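PDB 1YGP: yeast glycogen phosphorylase from Saccharomyces cerevisiae, which belongs to the carbohydrate phosphorylase family of the GT-B clan and holds a bound pyridoxal-5'-phosphate in a buried pocket. Local coordinates for residues E105-R110 and L166-A171; V512-T517 and E720-S725; R519-Q524 and K700-I705; S715-E720 and I737-G742; N744-R749 and V856-S861. One frame throughout, in Å; residues are numbered along the deposited sequence.

Interaction 1: E105-R110 and L166-A171. With PLP (pyridoxal-5'-phosphate), chain E.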
# COMPACT_ATOMS: atom_id res chain seq x y z
N GLU A 105 -17.53 6.68 11.33
CA GLU A 105 -16.25 6.50 11.98
C GLU A 105 -16.38 5.36 12.95
O GLU A 105 -17.43 5.18 13.57
CB GLU A 105 -15.86 7.79 12.67
CG GLU A 105 -16.89 8.43 13.57
CD GLU A 105 -16.32 9.60 14.33
OE1 GLU A 105 -15.52 9.38 15.23
OE2 GLU A 105 -16.67 10.74 14.04
N PHE A 106 -15.35 4.53 13.02
CA PHE A 106 -15.30 3.38 13.90
C PHE A 106 -13.94 3.60 14.56
O PHE A 106 -12.88 3.55 13.93
CB PHE A 106 -15.34 2.07 13.08
CG PHE A 106 -16.71 1.67 12.50
CD1 PHE A 106 -17.60 0.89 13.24
CD2 PHE A 106 -17.09 2.07 11.21
CE1 PHE A 106 -18.85 0.51 12.72
CE2 PHE A 106 -18.34 1.70 10.68
CZ PHE A 106 -19.21 0.92 11.44
N LEU A 107 -13.93 3.94 15.86
CA LEU A 107 -12.67 4.19 16.55
C LEU A 107 -12.23 2.84 17.07
O LEU A 107 -12.43 2.48 18.23
CB LEU A 107 -12.84 5.13 17.73
CG LEU A 107 -12.10 6.46 17.82
CD1 LEU A 107 -11.92 6.76 19.31
CD2 LEU A 107 -10.75 6.41 17.15
N MET A 108 -11.65 2.08 16.16
CA MET A 108 -11.25 0.73 16.50
C MET A 108 -10.09 0.60 17.47
O MET A 108 -10.08 -0.36 18.24
CB MET A 108 -10.97 -0.00 15.19
CG MET A 108 -12.23 -0.09 14.34
SD MET A 108 -13.45 -0.86 15.42
CE MET A 108 -13.22 -2.54 14.94
N GLY A 109 -9.10 1.51 17.50
CA GLY A 109 -8.00 1.37 18.45
C GLY A 109 -6.99 0.35 17.97
O GLY A 109 -6.70 0.36 16.77
N ARG A 110 -6.41 -0.51 18.82
CA ARG A 110 -5.47 -1.52 18.36
C ARG A 110 -6.07 -2.92 18.56
O ARG A 110 -6.51 -3.36 19.64
CB ARG A 110 -4.20 -1.51 19.12
CG ARG A 110 -3.42 -0.24 19.20
CD ARG A 110 -2.26 -0.56 20.16
NE ARG A 110 -1.23 0.46 20.10
CZ ARG A 110 -0.23 0.54 20.97
NH1 ARG A 110 -0.09 -0.29 21.99
NH2 ARG A 110 0.67 1.49 20.79
N LEU A 166 -18.44 9.41 18.74
CA LEU A 166 -19.35 8.80 17.77
C LEU A 166 -18.87 7.46 17.23
O LEU A 166 -19.60 6.47 17.15
CB LEU A 166 -19.56 9.74 16.61
CG LEU A 166 -20.44 9.22 15.51
CD1 LEU A 166 -21.82 9.10 16.10
CD2 LEU A 166 -20.42 10.11 14.30
N GLY A 167 -17.57 7.44 16.92
CA GLY A 167 -16.90 6.29 16.36
C GLY A 167 -16.60 5.29 17.42
O GLY A 167 -16.63 4.07 17.18
N ARG A 168 -16.26 5.77 18.62
CA ARG A 168 -15.99 4.85 19.70
C ARG A 168 -17.28 4.13 20.08
O ARG A 168 -17.22 2.95 20.44
CB ARG A 168 -15.39 5.61 20.90
CG ARG A 168 -14.89 4.74 22.06
CD ARG A 168 -13.81 3.77 21.62
NE ARG A 168 -14.05 2.48 22.22
CZ ARG A 168 -13.62 1.32 21.71
NH1 ARG A 168 -12.91 1.21 20.59
NH2 ARG A 168 -13.93 0.23 22.39
N LEU A 169 -18.46 4.75 19.94
CA LEU A 169 -19.74 4.13 20.26
C LEU A 169 -19.98 3.05 19.24
O LEU A 169 -20.37 1.94 19.60
CB LEU A 169 -20.89 5.12 20.20
CG LEU A 169 -22.27 4.60 20.59
CD1 LEU A 169 -22.33 4.28 22.05
CD2 LEU A 169 -23.29 5.66 20.31
N ALA A 170 -19.70 3.32 17.97
CA ALA A 170 -19.84 2.29 16.94
C ALA A 170 -18.90 1.11 17.21
O ALA A 170 -19.27 -0.04 17.03
CB ALA A 170 -19.52 2.87 15.58
N ALA A 171 -17.70 1.39 17.71
CA ALA A 171 -16.71 0.37 18.01
C ALA A 171 -17.17 -0.53 19.12
O ALA A 171 -17.25 -1.74 18.92
CB ALA A 171 -15.40 1.04 18.41
N1 PLP E . -11.82 9.24 22.19
C2 PLP E . -11.22 8.17 22.78
C2A PLP E . -9.78 7.88 22.44
C3 PLP E . -11.93 7.37 23.66
O3 PLP E . -11.34 6.25 24.20
C4 PLP E . -13.25 7.66 23.95
C4A PLP E . -13.88 7.09 25.06
C5 PLP E . -13.85 8.74 23.33
C6 PLP E . -13.13 9.52 22.46
C5A PLP E . -15.30 9.17 23.69
O4P PLP E . -15.25 10.06 24.81
P PLP E . -16.08 11.41 24.90
O1P PLP E . -17.29 11.21 24.06
O2P PLP E . -16.56 11.39 26.43
O3P PLP E . -15.14 12.55 24.75
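One wall of the pyridoxal-5'-phosphate pocket forms where Leu-107, in the loop after strand 98-102, packs on Arg-168 of helix 165-179. Leu-107 is clipped at both ends of its backbone. Leu-107 N points its hydrogen almost straight at Gly-167 O (3.0 Å, 173°), reaching that oxygen from above the carbonyl plane while the helical N-H of Ala-171 takes the opposite face. Arg-168 NH1 in turn bonds Leu-107 O at 2.7 Å, nearly along the C=O axis. Bends at chi2 and chi3 fold the arginine back to make this bond, and Arg-168 CG lies 3.8 Å from PLP C4. Leu-107 CD1 reaches PLP N1 at the same distance. Gly-167 CA faces Glu-105 O in a CA-H...O contact. Glu-105 OE1 takes a weak bond from Gly-167 N and a second bond from Asn-163 N, while OE2 is held by Tyr-316. Beyond them Phe-106 CD1 rests on Ala-170 CB (3.6 Å). A loop pinned to the first turns of a helix thus lines the PLP site of this phosphorylase.

Interaction 2: V512-T517 and E720-S725. With PLP (pyridoxal-5'-phosphate), chain E.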
# COMPACT_ATOMS: atom_id res chain seq x y z
N VAL A 512 -32.10 4.93 24.11
CA VAL A 512 -31.22 3.86 24.54
C VAL A 512 -29.93 4.58 24.95
O VAL A 512 -29.18 5.11 24.14
CB VAL A 512 -30.89 2.85 23.42
CG1 VAL A 512 -30.09 1.74 24.08
CG2 VAL A 512 -32.13 2.26 22.75
N THR A 513 -29.74 4.70 26.26
CA THR A 513 -28.56 5.28 26.86
C THR A 513 -27.35 4.47 26.45
O THR A 513 -27.37 3.24 26.44
CB THR A 513 -28.75 5.25 28.39
OG1 THR A 513 -29.85 6.15 28.62
CG2 THR A 513 -27.51 5.64 29.19
N ASN A 514 -26.33 5.23 26.04
CA ASN A 514 -25.06 4.68 25.55
C ASN A 514 -24.31 3.89 26.58
O ASN A 514 -24.71 3.86 27.74
CB ASN A 514 -24.20 5.81 25.06
CG ASN A 514 -24.67 6.30 23.69
OD1 ASN A 514 -24.18 7.31 23.20
ND2 ASN A 514 -25.62 5.73 22.96
N GLY A 515 -23.22 3.25 26.20
CA GLY A 515 -22.49 2.44 27.15
C GLY A 515 -21.17 2.05 26.54
O GLY A 515 -20.90 2.45 25.41
N ILE A 516 -20.36 1.27 27.23
CA ILE A 516 -19.02 0.92 26.80
C ILE A 516 -18.72 -0.58 26.99
O ILE A 516 -19.30 -1.23 27.89
CB ILE A 516 -17.94 1.74 27.59
CG1 ILE A 516 -18.14 1.56 29.07
CG2 ILE A 516 -18.04 3.21 27.24
CD1 ILE A 516 -16.87 1.92 29.78
N THR A 517 -17.82 -1.16 26.19
CA THR A 517 -17.51 -2.56 26.37
C THR A 517 -16.61 -2.85 27.58
O THR A 517 -15.51 -2.29 27.76
CB THR A 517 -16.88 -3.12 25.10
OG1 THR A 517 -16.61 -4.47 25.47
CG2 THR A 517 -15.61 -2.43 24.61
N GLU A 720 -24.24 18.57 26.73
CA GLU A 720 -23.78 17.24 26.36
C GLU A 720 -24.91 16.25 26.27
O GLU A 720 -25.75 16.22 27.16
CB GLU A 720 -22.78 16.72 27.36
CG GLU A 720 -21.53 17.59 27.41
CD GLU A 720 -20.51 17.50 26.27
OE1 GLU A 720 -20.80 16.99 25.18
OE2 GLU A 720 -19.40 17.95 26.49
N ALA A 721 -24.95 15.43 25.22
CA ALA A 721 -26.04 14.49 25.08
C ALA A 721 -25.83 13.25 25.94
O ALA A 721 -26.74 12.90 26.70
CB ALA A 721 -26.19 14.09 23.62
N SER A 722 -24.69 12.56 25.83
CA SER A 722 -24.44 11.42 26.69
C SER A 722 -23.00 11.62 27.08
O SER A 722 -22.73 12.66 27.71
CB SER A 722 -24.65 10.10 25.94
OG SER A 722 -24.92 9.03 26.85
N GLY A 723 -22.05 10.72 26.79
CA GLY A 723 -20.66 10.98 27.10
C GLY A 723 -20.02 9.72 27.60
O GLY A 723 -19.99 9.45 28.81
N THR A 724 -19.48 8.92 26.68
CA THR A 724 -18.97 7.64 27.11
C THR A 724 -17.66 7.64 27.86
O THR A 724 -17.54 6.69 28.64
CB THR A 724 -18.90 6.68 25.89
OG1 THR A 724 -18.46 7.35 24.72
CG2 THR A 724 -20.28 6.12 25.66
N SER A 725 -16.72 8.61 27.82
CA SER A 725 -15.49 8.38 28.58
C SER A 725 -15.73 8.44 30.08
O SER A 725 -15.03 7.78 30.85
CB SER A 725 -14.41 9.37 28.23
OG SER A 725 -14.86 10.71 28.29
N1 PLP E . -11.82 9.24 22.19
C2 PLP E . -11.22 8.17 22.78
C2A PLP E . -9.78 7.88 22.44
C3 PLP E . -11.93 7.37 23.66
O3 PLP E . -11.34 6.25 24.20
C4 PLP E . -13.25 7.66 23.95
C4A PLP E . -13.88 7.09 25.06
C5 PLP E . -13.85 8.74 23.33
C6 PLP E . -13.13 9.52 22.46
C5A PLP E . -15.30 9.17 23.69
O4P PLP E . -15.25 10.06 24.81
P PLP E . -16.08 11.41 24.90
O1P PLP E . -17.29 11.21 24.06
O2P PLP E . -16.56 11.39 26.43
O3P PLP E . -15.14 12.55 24.75
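Thr-724 packs its methyl and CB against the 512-517 loop; buried, it gives this loop more surface than any other residue of its segment. Thr-724 CG2 sits 3.7 Å from Gly-515 O and reaches the CB of Asn-514 as well. Ile-516 slides past in the opposite direction, bringing Ile-516 CG2 to 3.8 Å from Thr-724 CB, a branch held anti to the carbonyl carbon (CG1 at chi1 55°). The Ser-722 side is partly exposed: Ser-722 OG lies 3.8 Å from Asn-514 CB and gives its hydrogen bond to Val-484 O. No hydrogen bond joins the two segments. The polar work is done on PLP, whose O2P is gripped twice, by Ser-725 N (3.1 Å, 162°) and by Ser-725 OG (2.6 Å). Near the start of helix 724-730, the phosphate may also feel the positive end of the helix dipole. The 512-517 loop runs from strand 509-511 to helix 518-524, with Leu-169 of helix 165-179 against Asn-514 and the Phe-859 backbone bonded to Ile-516.

Interaction 3: R519-Q524 and K700-I705. With PLP (pyridoxal-5'-phosphate), chain E.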
# COMPACT_ATOMS: atom_id res chain seq x y z
N ARG A 519 -14.83 -5.59 28.01
CA ARG A 519 -13.58 -6.26 27.72
C ARG A 519 -12.47 -5.29 27.38
O ARG A 519 -11.35 -5.51 27.82
CB ARG A 519 -13.72 -7.25 26.59
CG ARG A 519 -14.39 -8.56 26.96
CD ARG A 519 -15.90 -8.47 27.19
NE ARG A 519 -16.66 -8.22 25.98
CZ ARG A 519 -17.98 -7.96 26.06
NH1 ARG A 519 -18.61 -7.90 27.23
NH2 ARG A 519 -18.68 -7.74 24.95
N ARG A 520 -12.68 -4.19 26.66
CA ARG A 520 -11.56 -3.30 26.39
C ARG A 520 -11.41 -2.35 27.56
O ARG A 520 -10.31 -2.24 28.11
CB ARG A 520 -11.77 -2.48 25.13
CG ARG A 520 -10.49 -1.74 24.75
CD ARG A 520 -10.65 -0.85 23.52
NE ARG A 520 -10.73 -1.67 22.32
CZ ARG A 520 -9.65 -2.07 21.65
NH1 ARG A 520 -8.42 -1.75 22.04
NH2 ARG A 520 -9.81 -2.81 20.56
N TRP A 521 -12.49 -1.76 28.02
CA TRP A 521 -12.34 -0.75 29.04
C TRP A 521 -12.09 -1.25 30.46
O TRP A 521 -11.53 -0.47 31.24
CB TRP A 521 -13.57 0.16 28.87
CG TRP A 521 -13.42 0.84 27.50
CD1 TRP A 521 -14.32 0.63 26.48
CD2 TRP A 521 -12.37 1.65 27.09
NE1 TRP A 521 -13.85 1.27 25.44
CE2 TRP A 521 -12.70 1.89 25.75
CE3 TRP A 521 -11.20 2.19 27.63
CZ2 TRP A 521 -11.87 2.67 24.94
CZ3 TRP A 521 -10.37 2.97 26.82
CH2 TRP A 521 -10.71 3.20 25.49
N LEU A 522 -12.37 -2.52 30.84
CA LEU A 522 -12.00 -3.04 32.15
C LEU A 522 -10.94 -4.14 32.04
O LEU A 522 -9.87 -4.06 32.65
CB LEU A 522 -13.22 -3.61 32.88
CG LEU A 522 -13.09 -4.34 34.24
CD1 LEU A 522 -12.45 -3.45 35.26
CD2 LEU A 522 -14.46 -4.67 34.78
N LYS A 523 -11.15 -5.17 31.24
CA LYS A 523 -10.20 -6.27 31.22
C LYS A 523 -8.95 -5.93 30.43
O LYS A 523 -7.85 -6.30 30.85
CB LYS A 523 -10.84 -7.54 30.65
CG LYS A 523 -9.91 -8.70 30.83
CD LYS A 523 -10.58 -9.97 30.42
CE LYS A 523 -9.58 -11.13 30.51
NZ LYS A 523 -8.91 -11.22 31.80
N GLN A 524 -9.05 -5.24 29.30
CA GLN A 524 -7.86 -4.89 28.56
C GLN A 524 -7.14 -3.77 29.28
O GLN A 524 -5.98 -3.94 29.66
CB GLN A 524 -8.23 -4.44 27.17
CG GLN A 524 -7.02 -4.34 26.27
CD GLN A 524 -7.41 -4.57 24.83
OE1 GLN A 524 -6.94 -3.92 23.91
NE2 GLN A 524 -8.28 -5.52 24.53
N LYS A 700 -3.68 5.39 24.34
CA LYS A 700 -3.30 6.32 25.37
C LYS A 700 -4.42 6.36 26.41
O LYS A 700 -4.16 6.27 27.61
CB LYS A 700 -3.07 7.67 24.73
CG LYS A 700 -1.88 7.62 23.78
CD LYS A 700 -0.96 8.78 24.09
CE LYS A 700 0.16 8.88 23.09
NZ LYS A 700 -0.33 9.08 21.74
N ALA A 701 -5.68 6.37 25.99
CA ALA A 701 -6.82 6.37 26.90
C ALA A 701 -6.89 5.06 27.68
O ALA A 701 -7.37 5.05 28.81
CB ALA A 701 -8.13 6.55 26.14
N GLU A 702 -6.39 3.93 27.15
CA GLU A 702 -6.39 2.71 27.92
C GLU A 702 -5.31 2.78 29.00
O GLU A 702 -5.41 2.03 29.96
CB GLU A 702 -6.12 1.50 27.04
CG GLU A 702 -7.31 0.97 26.24
CD GLU A 702 -6.93 -0.08 25.19
OE1 GLU A 702 -6.19 -1.02 25.50
OE2 GLU A 702 -7.35 0.04 24.05
N ILE A 703 -4.28 3.64 28.90
CA ILE A 703 -3.28 3.76 29.95
C ILE A 703 -3.74 4.83 30.94
O ILE A 703 -3.68 4.65 32.16
CB ILE A 703 -1.90 4.15 29.35
CG1 ILE A 703 -1.42 3.05 28.40
CG2 ILE A 703 -0.86 4.30 30.45
CD1 ILE A 703 -1.36 1.60 28.97
N ILE A 704 -4.27 5.95 30.40
CA ILE A 704 -4.71 7.10 31.17
C ILE A 704 -5.94 6.83 32.01
O ILE A 704 -5.89 7.11 33.21
CB ILE A 704 -4.97 8.28 30.22
CG1 ILE A 704 -3.65 8.72 29.65
CG2 ILE A 704 -5.66 9.45 30.92
CD1 ILE A 704 -3.75 9.87 28.64
N ILE A 705 -7.06 6.30 31.49
CA ILE A 705 -8.23 6.09 32.32
C ILE A 705 -8.04 5.22 33.58
O ILE A 705 -8.38 5.73 34.65
CB ILE A 705 -9.33 5.58 31.37
CG1 ILE A 705 -9.80 6.83 30.65
CG2 ILE A 705 -10.48 4.85 32.06
CD1 ILE A 705 -10.75 6.71 29.45
N1 PLP E . -11.82 9.24 22.19
C2 PLP E . -11.22 8.17 22.78
C2A PLP E . -9.78 7.88 22.44
C3 PLP E . -11.93 7.37 23.66
O3 PLP E . -11.34 6.25 24.20
C4 PLP E . -13.25 7.66 23.95
C4A PLP E . -13.88 7.09 25.06
C5 PLP E . -13.85 8.74 23.33
C6 PLP E . -13.13 9.52 22.46
C5A PLP E . -15.30 9.17 23.69
O4P PLP E . -15.25 10.06 24.81
P PLP E . -16.08 11.41 24.90
O1P PLP E . -17.29 11.21 24.06
O2P PLP E . -16.56 11.39 26.43
O3P PLP E . -15.14 12.55 24.75
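Glu-702 reaches across to Arg-520 and closes a salt bridge, Arg-520 NH1 to Glu-702 OE2 at 2.9 Å. Glu-702 OE2 lies in the guanidinium plane of Arg-520, and NH1 meets it on its syn side, tilted from the carboxylate plane; the two flat groups are turned 56° apart. The extended start of the Arg-520 chain brings CD over one face of the Trp-521 indole, and a bend at chi3 (-73°) then turns the guanidinium toward Glu-702. On the same carboxylate arm, Glu-702 CG touches Trp-521 CZ3 at 3.7 Å, the carboxylate standing nearly perpendicular to the ring. The six-membered end of the indole then continues to Ala-701, with Trp-521 CH2 4.3 Å from Ala-701 CB. Both residues belong to the PLP pocket: Trp-521 CH2 lies 3.4 Å from PLP O3, and Ala-701 CB is close to the same oxygen. Helix 518-524 follows the last strand of the mixed sheet and helix 698-704 an outer strand of the parallel sheet, consistent with a contact between the two lobes of the GT-B fold. The axes of segments 519-524 and 700-704 pass 10.2 Å apart, crossing at -46°. Further out, Lys-728 makes a cation-pi contact with Trp-521, Arg-168 packs on both Arg-520 and Trp-521, and Asn-732 ND2 bonds the Trp-521 carbonyl.

Interaction 4: S715-E720 and I737-G742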
# COMPACT_ATOMS: atom_id res chain seq x y z
N SER A 715 -18.51 20.52 31.16
CA SER A 715 -19.14 21.35 30.13
C SER A 715 -20.23 22.26 30.65
O SER A 715 -20.81 21.96 31.71
CB SER A 715 -19.77 20.48 29.07
OG SER A 715 -18.78 19.98 28.19
N THR A 716 -20.57 23.33 29.94
CA THR A 716 -21.63 24.20 30.42
C THR A 716 -22.92 23.37 30.52
O THR A 716 -23.14 22.50 29.65
CB THR A 716 -21.82 25.36 29.47
OG1 THR A 716 -20.55 25.90 29.12
CG2 THR A 716 -22.64 26.44 30.16
N ALA A 717 -23.76 23.54 31.56
CA ALA A 717 -24.93 22.69 31.67
C ALA A 717 -25.92 22.84 30.52
O ALA A 717 -26.27 23.93 30.03
CB ALA A 717 -25.65 22.97 32.95
N GLY A 718 -26.35 21.69 30.06
CA GLY A 718 -27.24 21.66 28.93
C GLY A 718 -26.53 21.41 27.61
O GLY A 718 -27.25 21.34 26.61
N THR A 719 -25.21 21.21 27.54
CA THR A 719 -24.56 20.99 26.25
C THR A 719 -24.19 19.58 25.86
O THR A 719 -23.81 19.38 24.71
CB THR A 719 -23.27 21.81 26.13
OG1 THR A 719 -22.44 21.39 27.21
CG2 THR A 719 -23.48 23.31 26.20
N GLU A 720 -24.24 18.57 26.73
CA GLU A 720 -23.78 17.24 26.36
C GLU A 720 -24.91 16.25 26.27
O GLU A 720 -25.75 16.22 27.16
CB GLU A 720 -22.78 16.72 27.36
CG GLU A 720 -21.53 17.59 27.41
CD GLU A 720 -20.51 17.50 26.27
OE1 GLU A 720 -20.80 16.99 25.18
OE2 GLU A 720 -19.40 17.95 26.49
N ILE A 737 -15.77 14.93 38.79
CA ILE A 737 -16.17 16.26 39.23
C ILE A 737 -16.88 16.73 37.97
O ILE A 737 -16.29 16.76 36.88
CB ILE A 737 -14.96 17.22 39.61
CG1 ILE A 737 -15.56 18.60 39.92
CG2 ILE A 737 -13.90 17.32 38.52
CD1 ILE A 737 -14.60 19.58 40.63
N GLY A 738 -18.17 17.06 38.00
CA GLY A 738 -18.84 17.40 36.77
C GLY A 738 -20.05 18.27 36.96
O GLY A 738 -20.50 18.55 38.08
N THR A 739 -20.52 18.73 35.81
CA THR A 739 -21.70 19.54 35.73
C THR A 739 -22.89 18.60 35.64
O THR A 739 -22.76 17.44 35.23
CB THR A 739 -21.66 20.38 34.50
OG1 THR A 739 -20.32 20.69 34.20
CG2 THR A 739 -22.39 21.67 34.76
N VAL A 740 -24.08 19.06 36.02
CA VAL A 740 -25.24 18.19 36.03
C VAL A 740 -25.89 18.26 34.65
O VAL A 740 -26.83 18.99 34.32
CB VAL A 740 -26.16 18.63 37.24
CG1 VAL A 740 -26.32 20.14 37.31
CG2 VAL A 740 -27.48 17.89 37.11
N ASP A 741 -25.22 17.47 33.83
CA ASP A 741 -25.44 17.43 32.41
C ASP A 741 -24.90 16.12 31.86
O ASP A 741 -24.07 15.47 32.49
CB ASP A 741 -24.73 18.65 31.85
CG ASP A 741 -24.45 18.68 30.37
OD1 ASP A 741 -25.39 18.84 29.58
OD2 ASP A 741 -23.28 18.51 30.03
N GLY A 742 -25.39 15.72 30.69
CA GLY A 742 -24.90 14.57 29.94
C GLY A 742 -25.09 13.25 30.67
O GLY A 742 -26.03 13.01 31.45
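Asp-741 ties down the type II beta turn from Thr-716 to Thr-719 by bonds from its side chain to backbone N-H groups, at the end of two neighbouring parallel strands of the six-stranded sheet. With CG anti to its backbone N (chi1 163°), the carboxylate is carried toward the backbone N-H groups of Gly-718 and Glu-720. Asp-741 OD1 accepts Glu-720 N on its syn lone pair, at 3.1 Å and almost straight (174°). Gly-718 N reaches Asp-741 OD1 at 3.0 Å, but the bond is bent and weak. Asp-741 OD2 faces the aliphatic part of Glu-720, 3.3 Å from Glu-720 CB. The Glu-720 chain bends at chi2 (-75°) and takes its own carboxylate away to Lys-613, a salt bridge that would be expected to ease the repulsion between the two acids. The turn is also tied internally, since Thr-716 O accepts both Thr-719 N and Thr-719 OG1, the hydroxyl lying in the carbonyl plane at 2.8 Å. Its third residue, Gly-718, has the positive phi usual there. On the strand side, Thr-739 OG1 donates to Ser-715 O (2.8 Å), and Thr-739 CG2 meets Ala-717 CB at 3.9 Å. Thr-716 OG1 is bonded to Tyr-818 O, and Ala-717 touches helix 763-775. In the chain, the turn follows strand 710-713 and precedes helix 724-730, while the 737-742 segment leads from strand 735-739 into helix 743-751.

Interaction 5: N744-R749 and V856-S861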
# COMPACT_ATOMS: atom_id res chain seq x y z
N ASN A 744 -23.40 12.44 33.11
CA ASN A 744 -23.22 12.64 34.53
C ASN A 744 -24.49 12.35 35.30
O ASN A 744 -24.45 11.61 36.28
CB ASN A 744 -22.79 14.05 34.83
CG ASN A 744 -21.33 14.23 34.50
OD1 ASN A 744 -20.50 13.32 34.49
ND2 ASN A 744 -20.92 15.44 34.19
N VAL A 745 -25.63 12.84 34.81
CA VAL A 745 -26.94 12.61 35.42
C VAL A 745 -27.22 11.10 35.55
O VAL A 745 -27.47 10.61 36.67
CB VAL A 745 -28.01 13.32 34.52
CG1 VAL A 745 -29.40 13.04 35.03
CG2 VAL A 745 -27.83 14.82 34.56
N GLU A 746 -27.13 10.28 34.50
CA GLU A 746 -27.34 8.85 34.66
C GLU A 746 -26.29 8.14 35.48
O GLU A 746 -26.67 7.19 36.19
CB GLU A 746 -27.46 8.18 33.31
CG GLU A 746 -28.92 8.31 33.01
CD GLU A 746 -29.34 8.09 31.57
OE1 GLU A 746 -29.24 9.04 30.79
OE2 GLU A 746 -29.80 6.99 31.26
N ILE A 747 -25.01 8.55 35.44
CA ILE A 747 -23.97 8.00 36.32
C ILE A 747 -24.48 8.17 37.76
O ILE A 747 -24.54 7.20 38.52
CB ILE A 747 -22.59 8.74 36.25
CG1 ILE A 747 -22.00 8.79 34.85
CG2 ILE A 747 -21.65 8.07 37.22
CD1 ILE A 747 -21.93 7.43 34.17
N THR A 748 -24.91 9.40 38.11
CA THR A 748 -25.37 9.74 39.45
C THR A 748 -26.53 8.87 39.89
O THR A 748 -26.49 8.36 41.01
CB THR A 748 -25.75 11.22 39.45
OG1 THR A 748 -24.52 11.90 39.19
CG2 THR A 748 -26.34 11.71 40.75
N ARG A 749 -27.53 8.68 39.04
CA ARG A 749 -28.64 7.79 39.33
C ARG A 749 -28.13 6.41 39.74
O ARG A 749 -28.32 6.00 40.88
CB ARG A 749 -29.51 7.69 38.09
CG ARG A 749 -30.74 6.82 38.17
CD ARG A 749 -31.31 6.67 36.77
NE ARG A 749 -30.52 5.70 36.01
CZ ARG A 749 -30.58 5.61 34.67
NH1 ARG A 749 -31.37 6.41 33.95
NH2 ARG A 749 -29.83 4.70 34.05
N VAL A 856 -21.46 0.34 38.12
CA VAL A 856 -21.24 0.80 36.75
C VAL A 856 -21.91 -0.10 35.70
O VAL A 856 -22.24 0.34 34.60
CB VAL A 856 -19.73 0.89 36.48
CG1 VAL A 856 -19.10 -0.49 36.25
CG2 VAL A 856 -19.56 1.81 35.28
N GLY A 857 -22.17 -1.36 36.02
CA GLY A 857 -22.69 -2.35 35.10
C GLY A 857 -23.82 -1.98 34.14
O GLY A 857 -23.90 -2.59 33.08
N PHE A 858 -24.72 -1.05 34.42
CA PHE A 858 -25.76 -0.71 33.46
C PHE A 858 -25.15 -0.10 32.21
O PHE A 858 -25.71 -0.20 31.12
CB PHE A 858 -26.72 0.27 34.10
CG PHE A 858 -27.72 0.95 33.18
CD1 PHE A 858 -28.93 0.33 32.87
CD2 PHE A 858 -27.45 2.23 32.69
CE1 PHE A 858 -29.87 1.00 32.09
CE2 PHE A 858 -28.40 2.90 31.91
CZ PHE A 858 -29.61 2.28 31.61
N PHE A 859 -23.98 0.53 32.34
CA PHE A 859 -23.39 1.15 31.18
C PHE A 859 -22.60 0.14 30.35
O PHE A 859 -21.73 0.55 29.59
CB PHE A 859 -22.49 2.30 31.64
CG PHE A 859 -23.24 3.30 32.49
CD1 PHE A 859 -24.32 4.01 31.95
CD2 PHE A 859 -22.88 3.46 33.83
CE1 PHE A 859 -25.04 4.89 32.77
CE2 PHE A 859 -23.61 4.34 34.63
CZ PHE A 859 -24.69 5.06 34.11
N SER A 860 -22.86 -1.16 30.44
CA SER A 860 -22.17 -2.10 29.58
C SER A 860 -22.82 -2.04 28.19
O SER A 860 -24.04 -2.23 28.05
CB SER A 860 -22.30 -3.48 30.17
OG SER A 860 -21.72 -4.51 29.39
N SER A 861 -22.05 -1.85 27.12
CA SER A 861 -22.59 -1.82 25.76
C SER A 861 -23.34 -3.10 25.39
O SER A 861 -24.09 -3.08 24.41
CB SER A 861 -21.47 -1.58 24.76
OG SER A 861 -20.34 -2.43 24.98
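Phe-859 lays its ring against helix 743-751, meeting Ile-747 and Glu-746. From CB the side chain leaves with CG anti to its carbonyl carbon (chi1 -55°), which aims the ring at the helix. Phe-859 CD2 comes to 4.1 Å from Ile-747 CD1. One atom further on, Phe-859 CE2 approaches Ile-747 CD1 to 3.5 Å. That methyl stands over the ring face in a CH-pi contact, 29° off the normal. On the other flank CE1 touches Glu-746 CB, and the tip atom Phe-859 CZ points in the ring plane at Glu-746 O, 3.6 Å away. Val-856 CG2 also lies at the edge of this ring, near its plane. The neighbouring Phe-858 is partly exposed and meets Arg-749, whose guanidinium approaches edge-on with its plane 84° from that of the ring. Arg-749 NH1 makes a weak salt bridge with Glu-746 OE2, an oxygen that also bonds Thr-513 OG1, while Arg-863 makes a cation-pi contact with Phe-858. No hydrogen bond passes between the segments, so the contact depends on apolar fit around Phe-859, and charged groups gather toward the Phe-858 side, where Arg-749, Glu-746 and Arg-863 approach.

From the N terminus, interaction 1 closes the first loop, 55 residues long, between the strand 98-102 region and helix 165-179, and ends before the others begin. Interaction 2 then spans 202 residues from the end of the mixed sheet to helix 724-730. Nested inside that loop, interaction 3 joins helices 518-524 and 698-704. Interaction 4 crosses interaction 2, sharing Glu-720, and links the ends of two strands in the parallel sheet. Interaction 5 follows in series, bringing the segment before the last helix, 861-873, onto helix 743-751. Interactions 1, 2 and 3 meet around PLP, while Asn-744 connects interaction 5 to Thr-739 of interaction 4.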